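Local coordinates for protein ketol-acid reductoisomerase (PDB 4XDY) that catalyses the magnesium-dependent alkyl migration and NADH-dependent reduction that turn (2S)-2-acetolactate into (2R)-2,3-dihydroxy-3-methylbutanoate in branched-chain amino acid biosynthesis, at residues K17-M22 with S38-V43; L210-F215 with G314-E319; E147-P152 with T179-L184. All coordinates share one frame; numbering follows the deposited sequence.

Contacts 1 and 3 belong to the N-terminal Rossmann domain and reach the same mixed sheet, their centres 20 Å apart and their nearest atoms about 8 Å apart. Contact 1 pairs two parallel strands, and the side chain of Val-21 comes about 8 Å from the bound NADH; in contact 3, the side chain of Val-151 lies about 9 Å from both the NADH and the inhibitor N-hydroxy-N-isopropyloxamic acid. Contact 2 is helix packing in the C-terminal domain, its centre 41 Å from that of contact 1 and 32 Å from that of contact 3. Contacts 2 and 3 both touch the second subunit of the homodimer, whereas contact 1 does not.

Contact 1 of 3, residues K17-M22 with S38-V43; sequences KTIAVM and SGINVV
Thr-18 sets its side chain alongside that of Asn-41, both pointing the same way, and the hydroxyl OG1 donates to Asn-41 OD1 at 2.8 Å. The donor sits in the plane of the amide carbonyl, on a lone pair, with a C=O...donor angle of 130°. Thr-18 OG1 is brought to this position by a chi1 of -67°, which places it beside the backbone N and leaves CG2 anti to that nitrogen, where the methyl also lies against OD1. An alanine at Thr-18 would lose OG1 and CG2, and would probably leave Asn-41 OD1 without this donor and its amide freer to turn.

Backbone bonds join the two strands. Ile-19 N gives to Asn-41 O in a nearly straight bond, Ile-19 O receives Val-43 N at 2.9 Å, and Val-21 N gives to Val-43 O at 2.8 Å. A water bridges Lys-17 O and Asn-41 N, donating to the former and accepting from the latter. Ala-20 CB, on the same face as Thr-18, meets Val-43 CG2 at 3.9 Å. The other face is aliphatic: Ile-19 CG1 packs on Ile-40 CG2 at 3.7 Å, and Val-21 CG2 approaches Val-42 CG1 obliquely. On its far edge strand 18-22 pairs with strand 80-83, through Ala-20 to Val-80 and His-82, so it is an inner strand of the sheet.

Parallel pairing across the intervening helix 26-37 makes this the first beta-alpha-beta unit of a Rossmann fold, whose glycine-rich turn carries the NAD-binding residues Tyr-24 to Gln-27.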
ATOM      1  N   LYS A  17      27.370  25.611   5.533  1.00 41.19           N
ATOM      2  CA  LYS A  17      27.499  24.577   6.524  1.00 41.23           C
ATOM      3  C   LYS A  17      27.792  23.275   5.780  1.00 33.23           C
ATOM      4  O   LYS A  17      27.301  23.051   4.675  1.00 39.18           O
ATOM      5  CB  LYS A  17      26.242  24.498   7.378  1.00 37.12           C
ATOM      6  CG  LYS A  17      26.334  25.449   8.537  1.00 42.41           C
ATOM      7  CD  LYS A  17      25.077  25.514   9.326  1.00 39.74           C
ATOM      8  CE  LYS A  17      25.170  26.612  10.371  1.00 36.12           C
ATOM      9  NZ  LYS A  17      25.968  26.264  11.558  1.00 35.46           N
ATOM     10  N   THR A  18      28.623  22.476   6.411  1.00 31.86           N
ATOM     11  CA  THR A  18      28.882  21.112   5.971  1.00 28.85           C
ATOM     12  C   THR A  18      28.099  20.145   6.900  1.00 25.41           C
ATOM     13  O   THR A  18      28.158  20.261   8.139  1.00 27.40           O
ATOM     14  CB  THR A  18      30.383  20.847   6.084  1.00 30.78           C
ATOM     15  OG1 THR A  18      31.029  21.693   5.118  1.00 34.74           O
ATOM     16  CG2 THR A  18      30.711  19.368   5.799  1.00 28.91           C
ATOM     17  N   ILE A  19      27.414  19.235   6.257  1.00 27.56           N
ATOM     18  CA  ILE A  19      26.687  18.159   6.962  1.00 26.65           C
ATOM     19  C   ILE A  19      27.507  16.867   6.839  1.00 22.31           C
ATOM     20  O   ILE A  19      27.750  16.380   5.687  1.00 24.68           O
ATOM     21  CB  ILE A  19      25.312  17.866   6.310  1.00 25.94           C
ATOM     22  CG1 ILE A  19      24.517  19.130   5.929  1.00 31.09           C
ATOM     23  CG2 ILE A  19      24.534  16.812   7.177  1.00 26.08           C
ATOM     24  CD1 ILE A  19      24.249  19.978   7.079  1.00 33.43           C
ATOM     25  N   ALA A  20      27.895  16.334   7.974  1.00 23.13           N
ATOM     26  CA  ALA A  20      28.529  15.019   8.063  1.00 24.97           C
ATOM     27  C   ALA A  20      27.444  13.976   8.302  1.00 23.08           C
ATOM     28  O   ALA A  20      26.847  13.956   9.368  1.00 24.86           O
ATOM     29  CB  ALA A  20      29.531  14.989   9.179  1.00 25.16           C
ATOM     30  N   VAL A  21      27.185  13.180   7.290  1.00 21.87           N
ATOM     31  CA  VAL A  21      26.164  12.096   7.385  1.00 23.27           C
ATOM     32  C   VAL A  21      26.874  10.832   7.813  1.00 23.27           C
ATOM     33  O   VAL A  21      27.697  10.316   7.047  1.00 23.90           O
ATOM     34  CB  VAL A  21      25.417  11.910   6.079  1.00 23.40           C
ATOM     35  CG1 VAL A  21      24.527  10.653   6.126  1.00 25.10           C
ATOM     36  CG2 VAL A  21      24.573  13.155   5.746  1.00 28.15           C
ATOM     37  N   MET A  22      26.589  10.380   9.040  1.00 22.21           N
ATOM     38  CA  MET A  22      27.158   9.169   9.592  1.00 23.40           C
ATOM     39  C   MET A  22      26.273   7.957   9.244  1.00 22.02           C
ATOM     40  O   MET A  22      25.169   7.848   9.731  1.00 20.92           O
ATOM     41  CB  MET A  22      27.330   9.270  11.076  1.00 22.31           C
ATOM     42  CG  MET A  22      27.943  10.592  11.596  1.00 27.89           C
ATOM     43  SD  MET A  22      29.549  10.834  10.801  1.00 26.46           S
ATOM     44  CE  MET A  22      30.259  11.958  11.997  1.00 28.96           C
ATOM     45  N   SER A  38      20.605  19.254  -3.810  1.00 27.06           N
ATOM     46  CA  SER A  38      20.119  20.571  -3.490  1.00 29.24           C
ATOM     47  C   SER A  38      21.264  21.550  -3.260  1.00 31.28           C
ATOM     48  O   SER A  38      21.004  22.669  -2.916  1.00 32.06           O
ATOM     49  CB  SER A  38      19.228  20.483  -2.229  1.00 27.26           C
ATOM     50  OG  SER A  38      18.017  19.878  -2.640  1.00 26.71           O
ATOM     51  N   GLY A  39      22.509  21.133  -3.456  1.00 30.97           N
ATOM     52  CA  GLY A  39      23.614  22.053  -3.395  1.00 29.78           C
ATOM     53  C   GLY A  39      24.208  22.156  -2.048  1.00 32.33           C
ATOM     54  O   GLY A  39      25.025  23.022  -1.835  1.00 29.33           O
ATOM     55  N   ILE A  40      23.892  21.250  -1.105  1.00 28.78           N
ATOM     56  CA  ILE A  40      24.497  21.339   0.241  1.00 28.07           C
ATOM     57  C   ILE A  40      25.780  20.550   0.271  1.00 27.05           C
ATOM     58  O   ILE A  40      25.877  19.522  -0.371  1.00 33.01           O
ATOM     59  CB  ILE A  40      23.498  20.844   1.366  1.00 28.14           C
ATOM     60  CG1 ILE A  40      22.109  21.528   1.213  1.00 30.67           C
ATOM     61  CG2 ILE A  40      24.120  20.922   2.766  1.00 30.78           C
ATOM     62  CD1 ILE A  40      22.092  23.036   0.929  1.00 32.73           C
ATOM     63  N   ASN A  41      26.745  21.037   1.015  1.00 26.59           N
ATOM     64  CA  ASN A  41      28.023  20.379   1.161  1.00 29.32           C
ATOM     65  C   ASN A  41      27.890  19.198   2.139  1.00 30.77           C
ATOM     66  O   ASN A  41      27.604  19.397   3.322  1.00 30.04           O
ATOM     67  CB  ASN A  41      29.118  21.353   1.674  1.00 32.88           C
ATOM     68  CG  ASN A  41      30.549  20.761   1.579  1.00 38.28           C
ATOM     69  OD1 ASN A  41      31.374  20.862   2.506  1.00 43.82           O
ATOM     70  ND2 ASN A  41      30.853  20.177   0.422  1.00 41.76           N
ATOM     71  N   VAL A  42      28.124  17.967   1.656  1.00 27.78           N
ATOM     72  CA  VAL A  42      28.005  16.767   2.515  1.00 28.49           C
ATOM     73  C   VAL A  42      29.276  15.965   2.566  1.00 28.81           C
ATOM     74  O   VAL A  42      29.906  15.743   1.508  1.00 35.59           O
ATOM     75  CB  VAL A  42      26.894  15.820   1.984  1.00 29.16           C
ATOM     76  CG1 VAL A  42      26.805  14.540   2.848  1.00 29.01           C
ATOM     77  CG2 VAL A  42      25.566  16.550   1.922  1.00 29.21           C
ATOM     78  N   VAL A  43      29.632  15.459   3.742  1.00 24.32           N
ATOM     79  CA  VAL A  43      30.666  14.439   3.822  1.00 29.71           C
ATOM     80  C   VAL A  43      30.085  13.215   4.493  1.00 30.04           C
ATOM     81  O   VAL A  43      29.132  13.376   5.297  1.00 27.71           O
ATOM     82  CB  VAL A  43      31.953  14.928   4.502  1.00 32.21           C
ATOM     83  CG1 VAL A  43      32.448  16.159   3.727  1.00 39.71           C
ATOM     84  CG2 VAL A  43      31.762  15.236   5.962  1.00 31.83           C
TER
HETATM   85  O   HOH W   1      26.487  23.598   2.233  1.00 36.70           O

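Contact 2 of 3, residues L210-F215 with G314-E319; sequences LMRNGF and GEHQVE
Helix 205-220 and the start of helix 317-327 meet with Arg-212 and Val-318 as their closest CA pair, 7.2 Å apart. This is helix packing within the all-helical, knotted C-terminal domain of the ketol-acid reductoisomerases, joining parts of the chain about a hundred residues apart.

Phe-215 carries it. With CG anti to the backbone N (chi1 176°), its ring reaches across to Val-318, whose CB stands 3.9 Å from the ring centroid and almost exactly on the ring normal, a CH-pi contact over the face. Val-318 CG2 lies over the same face, toward Phe-215 CD2 at 3.7 Å. Gln-317 adds its CB, 3.9 Å from Phe-215 CE1, the two side chains crossing at about a right angle. Ala-228 of helix 225-254 also touches Phe-215, and Ile-248 of the second subunit packs on Val-318, so the pair lies close to the dimer interface.

His-316 brings its edge to the same aromatic ring, CE1 being 4.0 Å from Phe-215 CD1, with the two planes at 61°. Arg-212 approaches this imidazole through its aliphatic CG and CD, while in the conformer described here its guanidinium forms salt bridges with Glu-209 and Glu-216; Glu-216 also bonds His-316 NE2. The imidazole is thus gripped at both nitrogens, and as N-cap of helix 317-327 His-316 takes up Val-318 N on ND1 at 3.0 Å, only 6° out of the ring plane.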
ATOM      1  N   LEU A 210      -1.427  -8.710   8.932  1.00 17.07           N
ATOM      2  CA  LEU A 210      -2.705  -8.728   8.227  1.00 17.37           C
ATOM      3  C   LEU A 210      -2.618  -9.538   6.909  1.00 18.11           C
ATOM      4  O   LEU A 210      -3.442 -10.479   6.690  1.00 19.00           O
ATOM      5  CB  LEU A 210      -3.232  -7.346   7.973  1.00 17.45           C
ATOM      6  CG  LEU A 210      -4.533  -7.219   7.185  1.00 17.67           C
ATOM      7  CD1 LEU A 210      -5.716  -7.674   7.974  1.00 20.27           C
ATOM      8  CD2 LEU A 210      -4.695  -5.797   6.717  1.00 18.06           C
ATOM      9  N   MET A 211      -1.682  -9.186   6.060  1.00 17.56           N
ATOM     10  CA  MET A 211      -1.514  -9.924   4.826  1.00 18.28           C
ATOM     11  C   MET A 211      -1.175 -11.413   5.051  1.00 18.87           C
ATOM     12  O   MET A 211      -1.750 -12.267   4.354  1.00 18.63           O
ATOM     13  CB  MET A 211      -0.436  -9.264   4.003  1.00 19.02           C
ATOM     14  CG  MET A 211      -0.874  -7.931   3.431  1.00 20.01           C
ATOM     15  SD  MET A 211       0.336  -7.218   2.259  1.00 22.98           S
ATOM     16  CE  MET A 211       1.728  -7.302   3.317  1.00 20.23           C
ATOM     17  N   ARG A 212      -0.291 -11.702   6.023  0.50 18.37           N
ATOM     18  CA  ARG A 212       0.120 -13.086   6.257  0.50 21.43           C
ATOM     19  C   ARG A 212      -1.023 -13.941   6.750  0.50 18.97           C
ATOM     20  O   ARG A 212      -1.220 -15.090   6.294  0.50 20.30           O
ATOM     21  CB  ARG A 212       1.290 -13.184   7.266  0.50 23.63           C
ATOM     22  CG  ARG A 212       1.327 -14.532   8.030  0.50 26.30           C
ATOM     23  CD  ARG A 212       2.547 -14.736   8.893  0.50 27.49           C
ATOM     24  NE  ARG A 212       2.214 -14.399  10.241  0.50 29.59           N
ATOM     25  CZ  ARG A 212       1.809 -15.279  11.114  0.50 30.13           C
ATOM     26  NH1 ARG A 212       1.706 -16.554  10.806  0.50 33.58           N
ATOM     27  NH2 ARG A 212       1.531 -14.889  12.288  0.50 27.15           N
ATOM     28  N   ASN A 213      -1.786 -13.425   7.695  1.00 17.98           N
ATOM     29  CA  ASN A 213      -2.914 -14.178   8.197  1.00 17.71           C
ATOM     30  C   ASN A 213      -3.983 -14.377   7.133  1.00 18.96           C
ATOM     31  O   ASN A 213      -4.514 -15.518   6.986  1.00 17.74           O
ATOM     32  CB  ASN A 213      -3.526 -13.548   9.482  1.00 19.05           C
ATOM     33  CG  ASN A 213      -2.755 -13.917  10.709  1.00 21.58           C
ATOM     34  OD1 ASN A 213      -2.962 -14.977  11.262  1.00 21.42           O
ATOM     35  ND2 ASN A 213      -1.849 -13.017  11.163  1.00 22.74           N
ATOM     36  N   GLY A 214      -4.274 -13.347   6.323  1.00 18.30           N
ATOM     37  CA  GLY A 214      -5.185 -13.570   5.194  1.00 18.28           C
ATOM     38  C   GLY A 214      -4.725 -14.646   4.223  1.00 18.98           C
ATOM     39  O   GLY A 214      -5.526 -15.527   3.789  1.00 17.91           O
ATOM     40  N   PHE A 215      -3.458 -14.593   3.877  1.00 18.31           N
ATOM     41  CA  PHE A 215      -2.852 -15.513   2.918  1.00 17.25           C
ATOM     42  C   PHE A 215      -2.981 -16.950   3.494  1.00 17.91           C
ATOM     43  O   PHE A 215      -3.411 -17.871   2.801  1.00 18.02           O
ATOM     44  CB  PHE A 215      -1.386 -15.148   2.744  1.00 18.08           C
ATOM     45  CG  PHE A 215      -0.613 -16.091   1.838  1.00 17.87           C
ATOM     46  CD1 PHE A 215      -0.041 -17.263   2.380  1.00 20.28           C
ATOM     47  CD2 PHE A 215      -0.357 -15.784   0.516  1.00 19.76           C
ATOM     48  CE1 PHE A 215       0.709 -18.100   1.598  1.00 20.85           C
ATOM     49  CE2 PHE A 215       0.389 -16.663  -0.291  1.00 19.90           C
ATOM     50  CZ  PHE A 215       0.897 -17.802   0.264  1.00 21.12           C
ATOM     51  N   GLY A 314      11.656 -15.868   5.663  1.00 26.81           N
ATOM     52  CA  GLY A 314      12.144 -16.226   4.364  1.00 25.59           C
ATOM     53  C   GLY A 314      11.696 -17.649   4.001  1.00 24.26           C
ATOM     54  O   GLY A 314      11.624 -17.985   2.866  1.00 25.33           O
ATOM     55  N   GLU A 315      11.308 -18.458   4.953  1.00 24.00           N
ATOM     56  CA  GLU A 315      10.767 -19.786   4.682  1.00 26.46           C
ATOM     57  C   GLU A 315       9.241 -19.778   4.461  1.00 29.97           C
ATOM     58  O   GLU A 315       8.660 -20.749   4.000  1.00 28.60           O
ATOM     59  CB  GLU A 315      11.132 -20.719   5.874  1.00 32.00           C
ATOM     60  CG  GLU A 315      12.652 -20.968   6.030  1.00 36.72           C
ATOM     61  CD  GLU A 315      13.061 -21.627   7.364  1.00 50.09           C
ATOM     62  OE1 GLU A 315      12.174 -22.035   8.154  1.00 50.76           O
ATOM     63  OE2 GLU A 315      14.292 -21.699   7.644  1.00 51.79           O
ATOM     64  N   HIS A 316       8.554 -18.667   4.755  1.00 23.33           N
ATOM     65  CA  HIS A 316       7.103 -18.672   4.602  1.00 22.32           C
ATOM     66  C   HIS A 316       6.736 -18.729   3.152  1.00 21.34           C
ATOM     67  O   HIS A 316       7.322 -18.066   2.283  1.00 21.36           O
ATOM     68  CB  HIS A 316       6.494 -17.412   5.286  1.00 22.36           C
ATOM     69  CG  HIS A 316       5.046 -17.538   5.580  1.00 21.22           C
ATOM     70  ND1 HIS A 316       4.084 -17.399   4.609  1.00 22.71           N
ATOM     71  CD2 HIS A 316       4.372 -17.756   6.731  1.00 24.42           C
ATOM     72  CE1 HIS A 316       2.887 -17.592   5.120  1.00 23.23           C
ATOM     73  NE2 HIS A 316       3.032 -17.793   6.418  1.00 22.58           N
ATOM     74  N   GLN A 317       5.691 -19.493   2.881  1.00 20.26           N
ATOM     75  CA  GLN A 317       5.132 -19.540   1.558  1.00 22.30           C
ATOM     76  C   GLN A 317       4.815 -18.217   0.863  1.00 20.66           C
ATOM     77  O   GLN A 317       4.954 -18.113  -0.336  1.00 20.35           O
ATOM     78  CB  GLN A 317       3.875 -20.401   1.644  1.00 25.85           C
ATOM     79  CG  GLN A 317       3.562 -21.134   0.424  1.00 26.24           C
ATOM     80  CD  GLN A 317       2.388 -22.070   0.603  1.00 23.79           C
ATOM     81  OE1 GLN A 317       1.589 -21.962   1.558  1.00 25.17           O
ATOM     82  NE2 GLN A 317       2.286 -22.970  -0.301  1.00 24.15           N
ATOM     83  N   VAL A 318       4.368 -17.204   1.608  1.00 17.90           N
ATOM     84  CA  VAL A 318       4.083 -15.926   1.023  1.00 20.33           C
ATOM     85  C   VAL A 318       5.324 -15.329   0.365  1.00 19.28           C
ATOM     86  O   VAL A 318       5.269 -14.726  -0.683  1.00 19.86           O
ATOM     87  CB  VAL A 318       3.390 -14.988   2.053  1.00 20.11           C
ATOM     88  CG1 VAL A 318       4.389 -14.460   3.029  1.00 20.07           C
ATOM     89  CG2 VAL A 318       2.705 -13.909   1.247  1.00 21.46           C
ATOM     90  N   GLU A 319       6.484 -15.593   0.972  1.00 19.03           N
ATOM     91  CA  GLU A 319       7.745 -15.159   0.477  1.00 18.06           C
ATOM     92  C   GLU A 319       8.315 -16.021  -0.667  1.00 17.74           C
ATOM     93  O   GLU A 319       8.820 -15.511  -1.638  1.00 18.77           O
ATOM     94  CB  GLU A 319       8.732 -15.028   1.668  1.00 18.67           C
ATOM     95  CG  GLU A 319       8.463 -13.847   2.605  1.00 19.28           C
ATOM     96  CD  GLU A 319       8.604 -12.517   1.865  1.00 19.83           C
ATOM     97  OE1 GLU A 319       9.711 -12.116   1.490  1.00 22.22           O
ATOM     98  OE2 GLU A 319       7.535 -11.921   1.520  1.00 19.57           O
TER

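Contact 3 of 3, residues E147-P152 with T179-L184; sequences EGFGVP and TKAGIL
Phe-149 has CG anti to its backbone N (chi1 -170°) and chi2 at 43°; CB points away from the 179-184 segment, yet the outer ring atoms CE1 and CZ come near it. Lys-180 has CG beside the backbone N (chi1 -61°), and its chain then runs extended before bending at the last torsion; the two side chains slide past each other in opposite directions. Phe-149 CE1 comes to 3.5 Å from the carbonyl oxygen Lys-180 O, and CZ meets Ala-181 CB at 3.9 Å. The lysine methylenes pass over the opposing backbone, with Lys-180 CD 3.6 Å from Gly-148 O, while NZ pairs with Asp-6 in a salt bridge.

Ala-181 sets its single methyl against the extended backbone from Gly-150 to Pro-152. Its CB lies 3.5 Å from Pro-152 N and is close to Gly-150 O as well, with Pro-152 CD a little farther off. Beyond it, Pro-152 CA makes a CA-H...O contact with Gly-182 O at 3.3 Å. Gly-150 suits this closeness, since a CB there would point at the other segment and come near Lys-180 CB. Phe-329 of the second subunit meets the Phe-149 ring edge-to-face, and Phe-230 of that subunit packs on Pro-152.

The segments lead into strands 153-157 and 183-185, which pair in parallel at one end of the Rossmann sheet. Methyl, methylene, ring and peptide surfaces do the work here, so the fit depends on shape more than on directional bonds.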
ATOM      1  N   GLU A 147      11.248  12.548  -8.070  1.00 30.20           N
ATOM      2  CA  GLU A 147      10.005  12.830  -8.759  1.00 32.35           C
ATOM      3  C   GLU A 147       9.458  14.244  -8.641  1.00 30.36           C
ATOM      4  O   GLU A 147       8.389  14.493  -9.183  1.00 30.26           O
ATOM      5  CB  GLU A 147       8.924  11.832  -8.326  1.00 35.05           C
ATOM      6  CG  GLU A 147       9.119  10.463  -8.983  1.00 41.62           C
ATOM      7  CD  GLU A 147       8.358   9.353  -8.284  1.00 44.41           C
ATOM      8  OE1 GLU A 147       7.592   9.663  -7.342  1.00 40.96           O
ATOM      9  OE2 GLU A 147       8.543   8.179  -8.648  1.00 45.23           O
ATOM     10  N   GLY A 148      10.135  15.153  -7.943  1.00 28.34           N
ATOM     11  CA  GLY A 148       9.651  16.540  -7.803  1.00 29.92           C
ATOM     12  C   GLY A 148       8.743  16.764  -6.603  1.00 30.92           C
ATOM     13  O   GLY A 148       8.172  17.826  -6.411  1.00 28.42           O
ATOM     14  N   PHE A 149       8.630  15.739  -5.753  1.00 25.92           N
ATOM     15  CA  PHE A 149       7.787  15.784  -4.554  1.00 25.25           C
ATOM     16  C   PHE A 149       8.734  15.584  -3.328  1.00 25.27           C
ATOM     17  O   PHE A 149       9.880  16.149  -3.288  1.00 24.53           O
ATOM     18  CB  PHE A 149       6.622  14.806  -4.707  1.00 24.59           C
ATOM     19  CG  PHE A 149       5.541  14.910  -3.645  1.00 26.56           C
ATOM     20  CD1 PHE A 149       5.068  16.164  -3.202  1.00 27.89           C
ATOM     21  CD2 PHE A 149       5.028  13.744  -3.033  1.00 26.78           C
ATOM     22  CE1 PHE A 149       4.065  16.220  -2.217  1.00 30.49           C
ATOM     23  CE2 PHE A 149       4.045  13.834  -2.063  1.00 26.44           C
ATOM     24  CZ  PHE A 149       3.582  15.065  -1.655  1.00 27.24           C
ATOM     25  N   GLY A 150       8.240  14.906  -2.279  1.00 24.16           N
ATOM     26  CA  GLY A 150       8.941  14.894  -1.007  1.00 20.58           C
ATOM     27  C   GLY A 150       8.131  14.001  -0.055  1.00 23.35           C
ATOM     28  O   GLY A 150       7.021  13.627  -0.397  1.00 24.18           O
ATOM     29  N   VAL A 151       8.707  13.651   1.102  1.00 21.75           N
ATOM     30  CA  VAL A 151       7.981  12.831   2.119  1.00 22.36           C
ATOM     31  C   VAL A 151       7.707  13.720   3.287  1.00 19.78           C
ATOM     32  O   VAL A 151       8.525  14.644   3.578  1.00 21.36           O
ATOM     33  CB  VAL A 151       8.753  11.546   2.513  1.00 20.86           C
ATOM     34  CG1 VAL A 151       8.834  10.670   1.279  1.00 22.39           C
ATOM     35  CG2 VAL A 151      10.086  11.931   3.074  1.00 20.80           C
ATOM     36  N   PRO A 152       6.653  13.398   4.043  1.00 19.72           N
ATOM     37  CA  PRO A 152       6.390  14.174   5.265  1.00 20.87           C
ATOM     38  C   PRO A 152       7.501  14.012   6.310  1.00 21.30           C
ATOM     39  O   PRO A 152       8.215  13.020   6.334  1.00 19.83           O
ATOM     40  CB  PRO A 152       5.060  13.603   5.809  1.00 20.31           C
ATOM     41  CG  PRO A 152       4.417  12.924   4.648  1.00 20.08           C
ATOM     42  CD  PRO A 152       5.594  12.381   3.834  1.00 20.83           C
ATOM     43  N   THR A 179       9.392  19.438   2.888  1.00 23.57           N
ATOM     44  CA  THR A 179       8.404  20.518   2.981  1.00 23.72           C
ATOM     45  C   THR A 179       7.395  20.511   1.866  1.00 24.27           C
ATOM     46  O   THR A 179       6.299  21.068   2.037  1.00 24.58           O
ATOM     47  CB  THR A 179       9.159  21.907   2.997  1.00 25.98           C
ATOM     48  OG1 THR A 179      10.193  21.900   2.011  1.00 23.88           O
ATOM     49  CG2 THR A 179       9.757  22.139   4.289  1.00 26.53           C
ATOM     50  N   LYS A 180       7.688  19.849   0.734  1.00 23.38           N
ATOM     51  CA  LYS A 180       6.690  19.728  -0.291  1.00 26.18           C
ATOM     52  C   LYS A 180       5.474  18.890   0.147  1.00 23.46           C
ATOM     53  O   LYS A 180       4.321  19.105  -0.281  1.00 24.97           O
ATOM     54  CB  LYS A 180       7.287  19.255  -1.596  1.00 26.02           C
ATOM     55  CG  LYS A 180       8.342  20.221  -2.131  1.00 26.47           C
ATOM     56  CD  LYS A 180       8.802  19.772  -3.480  1.00 27.11           C
ATOM     57  CE  LYS A 180      10.049  20.492  -3.911  1.00 29.91           C
ATOM     58  NZ  LYS A 180       9.735  21.920  -4.137  1.00 29.53           N
ATOM     59  N   ALA A 181       5.722  17.905   1.006  1.00 23.65           N
ATOM     60  CA  ALA A 181       4.626  17.144   1.595  1.00 25.24           C
ATOM     61  C   ALA A 181       4.164  17.818   2.885  1.00 23.01           C
ATOM     62  O   ALA A 181       2.958  17.887   3.160  1.00 25.99           O
ATOM     63  CB  ALA A 181       5.117  15.693   1.898  1.00 24.22           C
ATOM     64  N   GLY A 182       5.128  18.271   3.683  1.00 25.63           N
ATOM     65  CA  GLY A 182       4.831  18.987   4.906  1.00 27.13           C
ATOM     66  C   GLY A 182       5.606  18.520   6.092  1.00 26.33           C
ATOM     67  O   GLY A 182       5.938  17.324   6.225  1.00 22.20           O
ATOM     68  N   ILE A 183       5.905  19.471   6.954  1.00 21.61           N
ATOM     69  CA  ILE A 183       6.688  19.271   8.189  1.00 21.55           C
ATOM     70  C   ILE A 183       5.820  19.663   9.385  1.00 24.01           C
ATOM     71  O   ILE A 183       5.057  20.702   9.408  1.00 22.97           O
ATOM     72  CB  ILE A 183       7.982  20.158   8.153  1.00 23.25           C
ATOM     73  CG1 ILE A 183       8.874  19.680   7.035  1.00 27.85           C
ATOM     74  CG2 ILE A 183       8.679  20.336   9.469  1.00 24.81           C
ATOM     75  CD1 ILE A 183       9.449  18.331   7.254  1.00 28.57           C
ATOM     76  N   LEU A 184       5.876  18.826  10.398  1.00 20.20           N
ATOM     77  CA  LEU A 184       5.286  19.090  11.707  1.00 21.72           C
ATOM     78  C   LEU A 184       6.368  19.252  12.726  1.00 24.42           C
ATOM     79  O   LEU A 184       7.310  18.414  12.822  1.00 21.90           O
ATOM     80  CB  LEU A 184       4.411  17.900  12.163  1.00 23.39           C
ATOM     81  CG  LEU A 184       3.353  17.503  11.141  1.00 26.38           C
ATOM     82  CD1 LEU A 184       2.635  16.274  11.705  1.00 25.07           C
ATOM     83  CD2 LEU A 184       2.390  18.660  10.888  1.00 30.15           C
TER